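Local coordinates for protection of telomeres protein 1 (Schizosaccharomyces pombe, PDB 5USB) that binds the single-stranded G-rich 3' overhang of telomeres, protecting chromosome ends and regulating telomerase, here through its second DNA-binding domain, an OB fold, at residues 30-44 and 56-70. The protein carries 1 engineered substitution. Numbering follows the deposited sequence. Where two conformers were deposited one is given.
Sequences NFTLYVTDYTENELF and WRGPFGRFSIRCILW. With nucleotides of chain B.
Strands 31-36 and 65-69 pair antiparallel in the OB-fold barrel of this ssDNA-binding domain, from Phe31 opposite Leu69 to Val35 opposite Ile65. In the central hydrogen-bonded pair Leu33 N donates to Cys67 O (2.9 Å) and Cys67 N to Leu33 O. Leu33, Val35, Ile65, Cys67 and Leu69 share the interior face, where Val35 CG2 meets Ile65 CG2 at 3.6 Å.

Thr32, Tyr34, Arg66 and Ile68 line the other face, toward the nucleic acid. Tyr34 and Arg66 run side by side, ring and guanidinium 83° apart, with a weak bond from Arg66 NE to Tyr34 OH (3.4 Å). A bend at chi3 (-69°) helps lay the guanidinium over the DA5 base of chain B, NH2 lying 3.3 Å from its C5, while NH1 hydrogen-bonds O2 of a thymine base of the bound DNA. The edge of the Tyr34 ring meets the same adenine. Trp70 holds the G1 base of chain B over one indole face; Asn30 CB packs on the opposite face.

Beyond the strands, Thr36 OG1 donates to Phe63 O (2.6 Å) and accepts from Tyr38 N, closing an ST turn. Ile65 CB and Asn41 CB sandwich the Phe44 ring, and Glu40 CB covers a face of Phe63. Arg62 spans the 41-44 turn: its backbone O takes Asn41 N, and its extended side chain brings NH1 to Phe44 O at 2.8 Å.

Strand 14-26 pairs antiparallel with the other edge of 31-36, strand 102-106 runs parallel to 65-69, and helix 129-138 packs against Asp37, Tyr38 and Thr39.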
loop_
_atom_site.group_PDB
_atom_site.type_symbol
_atom_site.label_atom_id
_atom_site.label_comp_id
_atom_site.label_asym_id
_atom_site.label_seq_id
_atom_site.Cartn_x
_atom_site.Cartn_y
_atom_site.Cartn_z
ATOM N N ASN A 30 1.297 12.368 -9.951
ATOM C CA ASN A 30 1.498 11.710 -8.676
ATOM C C ASN A 30 2.194 10.368 -8.902
ATOM O O ASN A 30 2.530 9.996 -10.020
ATOM C CB ASN A 30 0.179 11.519 -7.936
ATOM C CG ASN A 30 -0.841 10.811 -8.767
ATOM O OD1 ASN A 30 -0.523 9.893 -9.516
ATOM N ND2 ASN A 30 -2.073 11.258 -8.674
ATOM N N PHE A 31 2.464 9.671 -7.803
ATOM C CA PHE A 31 3.034 8.330 -7.844
ATOM C C PHE A 31 2.099 7.366 -7.111
ATOM O O PHE A 31 1.614 7.677 -6.008
ATOM C CB PHE A 31 4.414 8.324 -7.162
ATOM C CG PHE A 31 5.122 7.020 -7.201
ATOM C CD1 PHE A 31 5.465 6.422 -8.405
ATOM C CD2 PHE A 31 5.525 6.414 -6.029
ATOM C CE1 PHE A 31 6.174 5.198 -8.409
ATOM C CE2 PHE A 31 6.204 5.227 -6.039
ATOM C CZ PHE A 31 6.515 4.618 -7.207
ATOM N N THR A 32 1.854 6.196 -7.701
ATOM C CA THR A 32 0.892 5.268 -7.122
ATOM C C THR A 32 1.587 3.970 -6.772
ATOM O O THR A 32 2.406 3.474 -7.541
ATOM C CB THR A 32 -0.230 5.004 -8.092
ATOM O OG1 THR A 32 -0.890 6.237 -8.381
ATOM C CG2 THR A 32 -1.259 3.981 -7.533
ATOM N N LEU A 33 1.250 3.412 -5.616
ATOM C CA LEU A 33 1.716 2.115 -5.167
ATOM C C LEU A 33 0.510 1.227 -4.917
ATOM O O LEU A 33 -0.530 1.702 -4.494
ATOM C CB LEU A 33 2.502 2.203 -3.816
ATOM C CG LEU A 33 3.732 3.066 -3.702
ATOM C CD1 LEU A 33 4.113 3.188 -2.211
ATOM C CD2 LEU A 33 4.873 2.492 -4.563
ATOM N N TYR A 34 0.648 -0.058 -5.196
ATOM C CA TYR A 34 -0.330 -1.058 -4.797
ATOM C C TYR A 34 0.405 -2.006 -3.877
ATOM O O TYR A 34 1.445 -2.552 -4.279
ATOM C CB TYR A 34 -0.884 -1.829 -6.003
ATOM C CG TYR A 34 -1.606 -0.936 -6.996
ATOM C CD1 TYR A 34 -0.926 -0.130 -7.875
ATOM C CD2 TYR A 34 -2.992 -0.884 -6.999
ATOM C CE1 TYR A 34 -1.595 0.686 -8.747
ATOM C CE2 TYR A 34 -3.674 -0.040 -7.868
ATOM C CZ TYR A 34 -2.956 0.743 -8.720
ATOM O OH TYR A 34 -3.633 1.574 -9.594
ATOM N N VAL A 35 -0.066 -2.126 -2.636
ATOM C CA VAL A 35 0.650 -2.889 -1.623
ATOM C C VAL A 35 -0.263 -3.899 -0.947
ATOM O O VAL A 35 -1.485 -3.789 -0.985
ATOM C CB VAL A 35 1.296 -1.968 -0.586
ATOM C CG1 VAL A 35 2.086 -0.902 -1.290
ATOM C CG2 VAL A 35 0.269 -1.362 0.329
ATOM N N THR A 36 0.360 -4.925 -0.368
ATOM C CA THR A 36 -0.347 -6.013 0.288
ATOM C C THR A 36 0.445 -6.507 1.485
ATOM O O THR A 36 1.680 -6.439 1.490
ATOM C CB THR A 36 -0.559 -7.196 -0.680
ATOM O OG1 THR A 36 -1.382 -8.200 -0.072
ATOM C CG2 THR A 36 0.726 -7.861 -1.032
ATOM N N ASP A 37 -0.286 -7.050 2.488
ATOM C CA ASP A 37 0.384 -7.877 3.489
ATOM C C ASP A 37 -0.204 -9.282 3.498
ATOM O O ASP A 37 0.005 -10.044 4.459
ATOM C CB ASP A 37 0.356 -7.228 4.878
ATOM C CG ASP A 37 -1.013 -7.106 5.461
ATOM O OD1 ASP A 37 -1.985 -7.600 4.852
ATOM O OD2 ASP A 37 -1.117 -6.561 6.605
ATOM N N TYR A 38 -0.915 -9.625 2.426
ATOM C CA TYR A 38 -1.562 -10.927 2.232
ATOM C C TYR A 38 -2.631 -11.185 3.282
ATOM O O TYR A 38 -2.858 -12.327 3.693
ATOM C CB TYR A 38 -0.498 -12.032 2.166
ATOM C CG TYR A 38 0.278 -11.918 0.886
ATOM C CD1 TYR A 38 -0.268 -12.417 -0.286
ATOM C CD2 TYR A 38 1.507 -11.264 0.831
ATOM C CE1 TYR A 38 0.378 -12.308 -1.475
ATOM C CE2 TYR A 38 2.177 -11.137 -0.396
ATOM C CZ TYR A 38 1.569 -11.669 -1.532
ATOM O OH TYR A 38 2.166 -11.602 -2.771
ATOM N N THR A 39 -3.303 -10.123 3.731
ATOM C CA THR A 39 -4.515 -10.217 4.537
ATOM C C THR A 39 -5.632 -9.506 3.782
ATOM O O THR A 39 -5.408 -8.517 3.092
ATOM C CB THR A 39 -4.364 -9.652 5.986
ATOM O OG1 THR A 39 -4.273 -8.221 5.958
ATOM C CG2 THR A 39 -3.125 -10.244 6.701
ATOM N N GLU A 40 -6.837 -10.036 3.889
ATOM C CA GLU A 40 -7.987 -9.601 3.092
ATOM C C GLU A 40 -8.761 -8.499 3.785
ATOM O O GLU A 40 -8.926 -8.529 5.000
ATOM C CB GLU A 40 -8.884 -10.805 2.864
ATOM C CG GLU A 40 -9.994 -10.643 1.926
ATOM C CD GLU A 40 -10.713 -11.959 1.734
ATOM O OE1 GLU A 40 -10.365 -12.927 2.451
ATOM O OE2 GLU A 40 -11.569 -12.026 0.852
ATOM N N ASN A 41 -9.205 -7.508 3.007
ATOM C CA ASN A 41 -10.043 -6.430 3.512
ATOM C C ASN A 41 -11.260 -6.272 2.627
ATOM O O ASN A 41 -11.124 -6.094 1.421
ATOM C CB ASN A 41 -9.265 -5.122 3.562
ATOM C CG ASN A 41 -9.987 -4.035 4.311
ATOM O OD1 ASN A 41 -11.117 -3.683 3.998
ATOM N ND2 ASN A 41 -9.318 -3.472 5.289
ATOM N N GLU A 42 -12.454 -6.301 3.231
ATOM C CA GLU A 42 -13.668 -6.317 2.440
ATOM C C GLU A 42 -13.888 -5.057 1.610
ATOM O O GLU A 42 -14.739 -5.095 0.716
ATOM C CB GLU A 42 -14.882 -6.565 3.352
ATOM C CG GLU A 42 -15.184 -5.453 4.321
ATOM C CD GLU A 42 -16.473 -5.702 5.107
ATOM O OE1 GLU A 42 -16.877 -6.880 5.225
ATOM O OE2 GLU A 42 -17.084 -4.722 5.590
ATOM N N LEU A 43 -13.146 -3.953 1.851
ATOM C CA LEU A 43 -13.275 -2.739 1.064
ATOM C C LEU A 43 -12.153 -2.555 0.039
ATOM O O LEU A 43 -12.168 -1.576 -0.705
ATOM C CB LEU A 43 -13.330 -1.511 1.969
ATOM C CG LEU A 43 -14.458 -1.504 2.996
ATOM C CD1 LEU A 43 -14.311 -0.305 3.859
ATOM C CD2 LEU A 43 -15.773 -1.470 2.270
ATOM N N PHE A 44 -11.221 -3.502 -0.062
ATOM C CA PHE A 44 -10.245 -3.446 -1.137
ATOM C C PHE A 44 -10.893 -3.866 -2.463
ATOM O O PHE A 44 -11.899 -4.587 -2.502
ATOM C CB PHE A 44 -9.047 -4.362 -0.821
ATOM C CG PHE A 44 -8.184 -3.941 0.349
ATOM C CD1 PHE A 44 -8.337 -2.727 0.993
ATOM C CD2 PHE A 44 -7.182 -4.783 0.799
ATOM C CE1 PHE A 44 -7.496 -2.363 2.038
ATOM C CE2 PHE A 44 -6.341 -4.405 1.838
ATOM C CZ PHE A 44 -6.530 -3.197 2.485
ATOM N N TRP A 56 -0.294 -7.995 -13.590
ATOM C CA TRP A 56 -0.555 -8.383 -12.212
ATOM C C TRP A 56 -0.626 -9.906 -12.092
ATOM O O TRP A 56 -1.466 -10.546 -12.738
ATOM C CB TRP A 56 -1.867 -7.731 -11.774
ATOM C CG TRP A 56 -2.228 -7.867 -10.351
ATOM C CD1 TRP A 56 -2.809 -8.951 -9.747
ATOM C CD2 TRP A 56 -2.086 -6.872 -9.326
ATOM N NE1 TRP A 56 -3.021 -8.694 -8.424
ATOM C CE2 TRP A 56 -2.582 -7.427 -8.136
ATOM C CE3 TRP A 56 -1.582 -5.572 -9.302
ATOM C CZ2 TRP A 56 -2.609 -6.730 -6.948
ATOM C CZ3 TRP A 56 -1.609 -4.878 -8.103
ATOM C CH2 TRP A 56 -2.091 -5.467 -6.946
ATOM N N ARG A 57 0.258 -10.484 -11.269
ATOM C CA ARG A 57 0.351 -11.927 -11.062
ATOM C C ARG A 57 -0.364 -12.389 -9.803
ATOM O O ARG A 57 -0.394 -13.585 -9.525
ATOM C CB ARG A 57 1.828 -12.373 -10.971
ATOM C CG ARG A 57 2.636 -12.253 -12.248
ATOM C CD ARG A 57 4.144 -12.330 -11.980
ATOM N NE ARG A 57 4.901 -12.397 -13.230
ATOM C CZ ARG A 57 6.218 -12.229 -13.345
ATOM N NH1 ARG A 57 6.986 -11.960 -12.288
ATOM N NH2 ARG A 57 6.766 -12.321 -14.550
ATOM N N GLY A 58 -0.897 -11.463 -9.018
ATOM C CA GLY A 58 -1.478 -11.768 -7.736
ATOM C C GLY A 58 -1.043 -10.697 -6.765
ATOM O O GLY A 58 -0.143 -9.911 -7.069
ATOM N N PRO A 59 -1.653 -10.679 -5.580
ATOM C CA PRO A 59 -2.720 -11.592 -5.175
ATOM C C PRO A 59 -4.065 -11.218 -5.803
ATOM O O PRO A 59 -4.274 -10.073 -6.152
ATOM C CB PRO A 59 -2.746 -11.421 -3.664
ATOM C CG PRO A 59 -2.280 -10.035 -3.457
ATOM C CD PRO A 59 -1.223 -9.825 -4.470
ATOM N N PHE A 60 -4.986 -12.177 -5.914
ATOM C CA PHE A 60 -6.289 -11.903 -6.495
ATOM C C PHE A 60 -7.336 -11.741 -5.400
ATOM O O PHE A 60 -7.131 -12.149 -4.250
ATOM C CB PHE A 60 -6.671 -13.015 -7.491
ATOM C CG PHE A 60 -5.718 -13.075 -8.653
ATOM C CD1 PHE A 60 -5.707 -12.057 -9.579
ATOM C CD2 PHE A 60 -4.769 -14.074 -8.759
ATOM C CE1 PHE A 60 -4.807 -12.050 -10.641
ATOM C CE2 PHE A 60 -3.874 -14.064 -9.820
ATOM C CZ PHE A 60 -3.896 -13.031 -10.740
ATOM N N GLY A 61 -8.462 -11.107 -5.757
ATOM C CA GLY A 61 -9.434 -10.750 -4.753
ATOM C C GLY A 61 -8.996 -9.519 -3.990
ATOM O O GLY A 61 -8.183 -8.747 -4.490
ATOM N N ARG A 62 -9.606 -9.322 -2.812
ATOM C CA ARG A 62 -9.521 -8.068 -2.047
ATOM C C ARG A 62 -8.343 -8.085 -1.074
ATOM O O ARG A 62 -8.508 -8.022 0.140
ATOM C CB ARG A 62 -10.827 -7.800 -1.306
ATOM C CG ARG A 62 -12.057 -7.826 -2.158
ATOM C CD ARG A 62 -13.222 -7.343 -1.339
ATOM N NE ARG A 62 -14.559 -7.425 -1.947
ATOM C CZ ARG A 62 -15.222 -6.397 -2.448
ATOM N NH1 ARG A 62 -14.647 -5.198 -2.519
ATOM N NH2 ARG A 62 -16.478 -6.569 -2.881
ATOM N N PHE A 63 -7.131 -8.133 -1.640
ATOM C CA PHE A 63 -5.911 -8.315 -0.862
ATOM C C PHE A 63 -4.884 -7.196 -0.998
ATOM O O PHE A 63 -3.843 -7.272 -0.347
ATOM C CB PHE A 63 -5.227 -9.649 -1.233
ATOM C CG PHE A 63 -5.844 -10.860 -0.559
ATOM C CD1 PHE A 63 -6.977 -11.485 -1.068
ATOM C CD2 PHE A 63 -5.266 -11.378 0.590
ATOM C CE1 PHE A 63 -7.518 -12.566 -0.417
ATOM C CE2 PHE A 63 -5.805 -12.467 1.213
ATOM C CZ PHE A 63 -6.910 -13.041 0.723
ATOM N N SER A 64 -5.135 -6.176 -1.805
ATOM C CA SER A 64 -4.169 -5.093 -1.999
ATOM C C SER A 64 -4.874 -3.746 -1.919
ATOM O O SER A 64 -6.062 -3.618 -2.235
ATOM C CB SER A 64 -3.462 -5.224 -3.357
ATOM O OG SER A 64 -2.873 -6.493 -3.440
ATOM N N ILE A 65 -4.127 -2.718 -1.517
ATOM C CA ILE A 65 -4.648 -1.354 -1.402
ATOM C C ILE A 65 -3.802 -0.416 -2.265
ATOM O O ILE A 65 -2.580 -0.552 -2.328
ATOM C CB ILE A 65 -4.692 -0.866 0.061
ATOM C CG1 ILE A 65 -5.457 0.462 0.121
ATOM C CG2 ILE A 65 -3.291 -0.735 0.689
ATOM C CD1 ILE A 65 -5.812 0.901 1.518
ATOM N N ARG A 66 -4.471 0.495 -2.951
ATOM C CA ARG A 66 -3.820 1.539 -3.735
ATOM C C ARG A 66 -3.415 2.682 -2.823
ATOM O O ARG A 66 -4.211 3.110 -1.995
ATOM C CB ARG A 66 -4.775 2.063 -4.808
ATOM C CG ARG A 66 -4.327 3.337 -5.503
ATOM C CD ARG A 66 -5.495 3.907 -6.323
ATOM N NE ARG A 66 -5.819 3.084 -7.470
ATOM C CZ ARG A 66 -7.001 3.065 -8.074
ATOM N NH1 ARG A 66 -7.998 3.828 -7.641
ATOM N NH2 ARG A 66 -7.179 2.277 -9.116
ATOM N N CYS A 67 -2.188 3.175 -2.980
ATOM C CA CYS A 67 -1.703 4.327 -2.217
ATOM C C CYS A 67 -1.358 5.390 -3.240
ATOM O O CYS A 67 -0.583 5.114 -4.155
ATOM C CB CYS A 67 -0.478 3.978 -1.362
ATOM S SG CYS A 67 -0.715 2.520 -0.309
ATOM N N ILE A 68 -1.907 6.608 -3.074
ATOM C CA ILE A 68 -1.583 7.737 -3.939
ATOM C C ILE A 68 -0.686 8.711 -3.191
ATOM O O ILE A 68 -1.028 9.164 -2.096
ATOM C CB ILE A 68 -2.842 8.463 -4.439
ATOM C CG1 ILE A 68 -3.825 7.460 -5.029
ATOM C CG2 ILE A 68 -2.442 9.571 -5.446
ATOM C CD1 ILE A 68 -3.327 6.803 -6.210
ATOM N N LEU A 69 0.467 9.032 -3.804
ATOM C CA LEU A 69 1.483 9.876 -3.198
ATOM C C LEU A 69 1.617 11.153 -4.013
ATOM O O LEU A 69 1.819 11.091 -5.228
ATOM C CB LEU A 69 2.825 9.147 -3.155
ATOM C CG LEU A 69 3.065 8.124 -2.029
ATOM C CD1 LEU A 69 2.125 6.948 -2.056
ATOM C CD2 LEU A 69 4.517 7.600 -2.043
ATOM N N TRP A 70 1.480 12.304 -3.355
ATOM C CA TRP A 70 1.621 13.592 -4.020
ATOM C C TRP A 70 2.834 14.348 -3.504
ATOM O O TRP A 70 3.349 14.086 -2.416
ATOM C CB TRP A 70 0.392 14.468 -3.790
ATOM C CG TRP A 70 -0.769 14.199 -4.689
ATOM C CD1 TRP A 70 -0.914 14.598 -5.991
ATOM C CD2 TRP A 70 -1.971 13.525 -4.339
ATOM N NE1 TRP A 70 -2.122 14.203 -6.475
ATOM C CE2 TRP A 70 -2.797 13.537 -5.477
ATOM C CE3 TRP A 70 -2.433 12.904 -3.170
ATOM C CZ2 TRP A 70 -4.048 12.949 -5.491
ATOM C CZ3 TRP A 70 -3.673 12.323 -3.192
ATOM C CH2 TRP A 70 -4.473 12.353 -4.345
ATOM O "O5'" G B 1 -9.469 18.015 -4.354
ATOM C "C5'" G B 1 -8.315 17.244 -4.690
ATOM C "C4'" G B 1 -7.788 17.715 -6.016
ATOM O "O4'" G B 1 -6.473 18.285 -5.854
ATOM C "C3'" G B 1 -7.603 16.648 -7.067
ATOM O "O3'" G B 1 -7.683 17.358 -8.265
ATOM C "C2'" G B 1 -6.186 16.126 -6.797
ATOM O "O2'" G B 1 -5.334 15.645 -7.815
ATOM C "C1'" G B 1 -5.488 17.337 -6.214
ATOM N N9 G B 1 -4.758 16.992 -5.011
ATOM C C8 G B 1 -5.263 16.431 -3.866
ATOM N N7 G B 1 -4.375 16.307 -2.922
ATOM C C5 G B 1 -3.222 16.846 -3.469
ATOM C C6 G B 1 -1.929 16.986 -2.916
ATOM O O6 G B 1 -1.544 16.668 -1.799
ATOM N N1 G B 1 -1.044 17.563 -3.819
ATOM C C2 G B 1 -1.363 17.948 -5.096
ATOM N N2 G B 1 -0.373 18.473 -5.822
ATOM N N3 G B 1 -2.570 17.826 -5.624
ATOM C C4 G B 1 -3.443 17.268 -4.760
ATOM P P DA B 5 -10.390 -0.332 -14.000
ATOM O OP1 DA B 5 -10.223 -0.121 -15.421
ATOM O OP2 DA B 5 -11.624 -0.818 -13.441
ATOM O "O5'" DA B 5 -9.251 -1.332 -13.543
ATOM C "C5'" DA B 5 -7.921 -1.136 -13.979
ATOM C "C4'" DA B 5 -7.007 -1.961 -13.115
ATOM O "O4'" DA B 5 -6.974 -1.391 -11.794
ATOM C "C3'" DA B 5 -7.461 -3.405 -12.929
ATOM O "O3'" DA B 5 -6.335 -4.279 -12.848
ATOM C "C2'" DA B 5 -8.258 -3.343 -11.640
ATOM C "C1'" DA B 5 -7.532 -2.274 -10.846
ATOM N N9 DA B 5 -8.376 -1.478 -9.968
ATOM C C8 DA B 5 -9.564 -0.876 -10.284
ATOM N N7 DA B 5 -10.075 -0.175 -9.308
ATOM C C5 DA B 5 -9.132 -0.274 -8.299
ATOM C C6 DA B 5 -9.077 0.256 -7.006
ATOM N N6 DA B 5 -10.022 1.036 -6.488
ATOM N N1 DA B 5 -8.007 -0.055 -6.246
ATOM C C2 DA B 5 -7.066 -0.844 -6.763
ATOM N N3 DA B 5 -7.000 -1.395 -7.965
ATOM C C4 DA B 5 -8.076 -1.067 -8.695
ATOM P P DG B 2 -8.837 17.063 -9.261
ATOM O OP1 DG B 2 -8.733 18.056 -10.348
ATOM O OP2 DG B 2 -10.087 16.901 -8.510
ATOM O "O5'" DG B 2 -8.435 15.653 -9.873
ATOM C "C5'" DG B 2 -7.256 15.516 -10.659
ATOM C "C4'" DG B 2 -6.940 14.049 -10.812
ATOM O "O4'" DG B 2 -6.223 13.538 -9.673
ATOM C "C3'" DG B 2 -8.164 13.156 -10.905
ATOM O "O3'" DG B 2 -8.593 13.226 -12.251
ATOM C "C2'" DG B 2 -7.582 11.805 -10.528
ATOM C "C1'" DG B 2 -6.549 12.161 -9.477
ATOM N N9 DG B 2 -7.003 12.011 -8.103
ATOM C C8 DG B 2 -7.387 13.032 -7.280
ATOM N N7 DG B 2 -7.744 12.632 -6.094
ATOM C C5 DG B 2 -7.624 11.255 -6.150
ATOM C C6 DG B 2 -7.887 10.277 -5.163
ATOM O O6 DG B 2 -8.264 10.442 -4.004
ATOM N N1 DG B 2 -7.650 8.992 -5.640
ATOM C C2 DG B 2 -7.187 8.696 -6.897
ATOM N N2 DG B 2 -6.996 7.406 -7.164
ATOM N N3 DG B 2 -6.941 9.603 -7.829
ATOM C C4 DG B 2 -7.176 10.853 -7.387
HETATM O O HOH W 1 -3.243 -6.956 2.301
HETATM O O HOH W 2 -11.125 -11.577 -1.772
#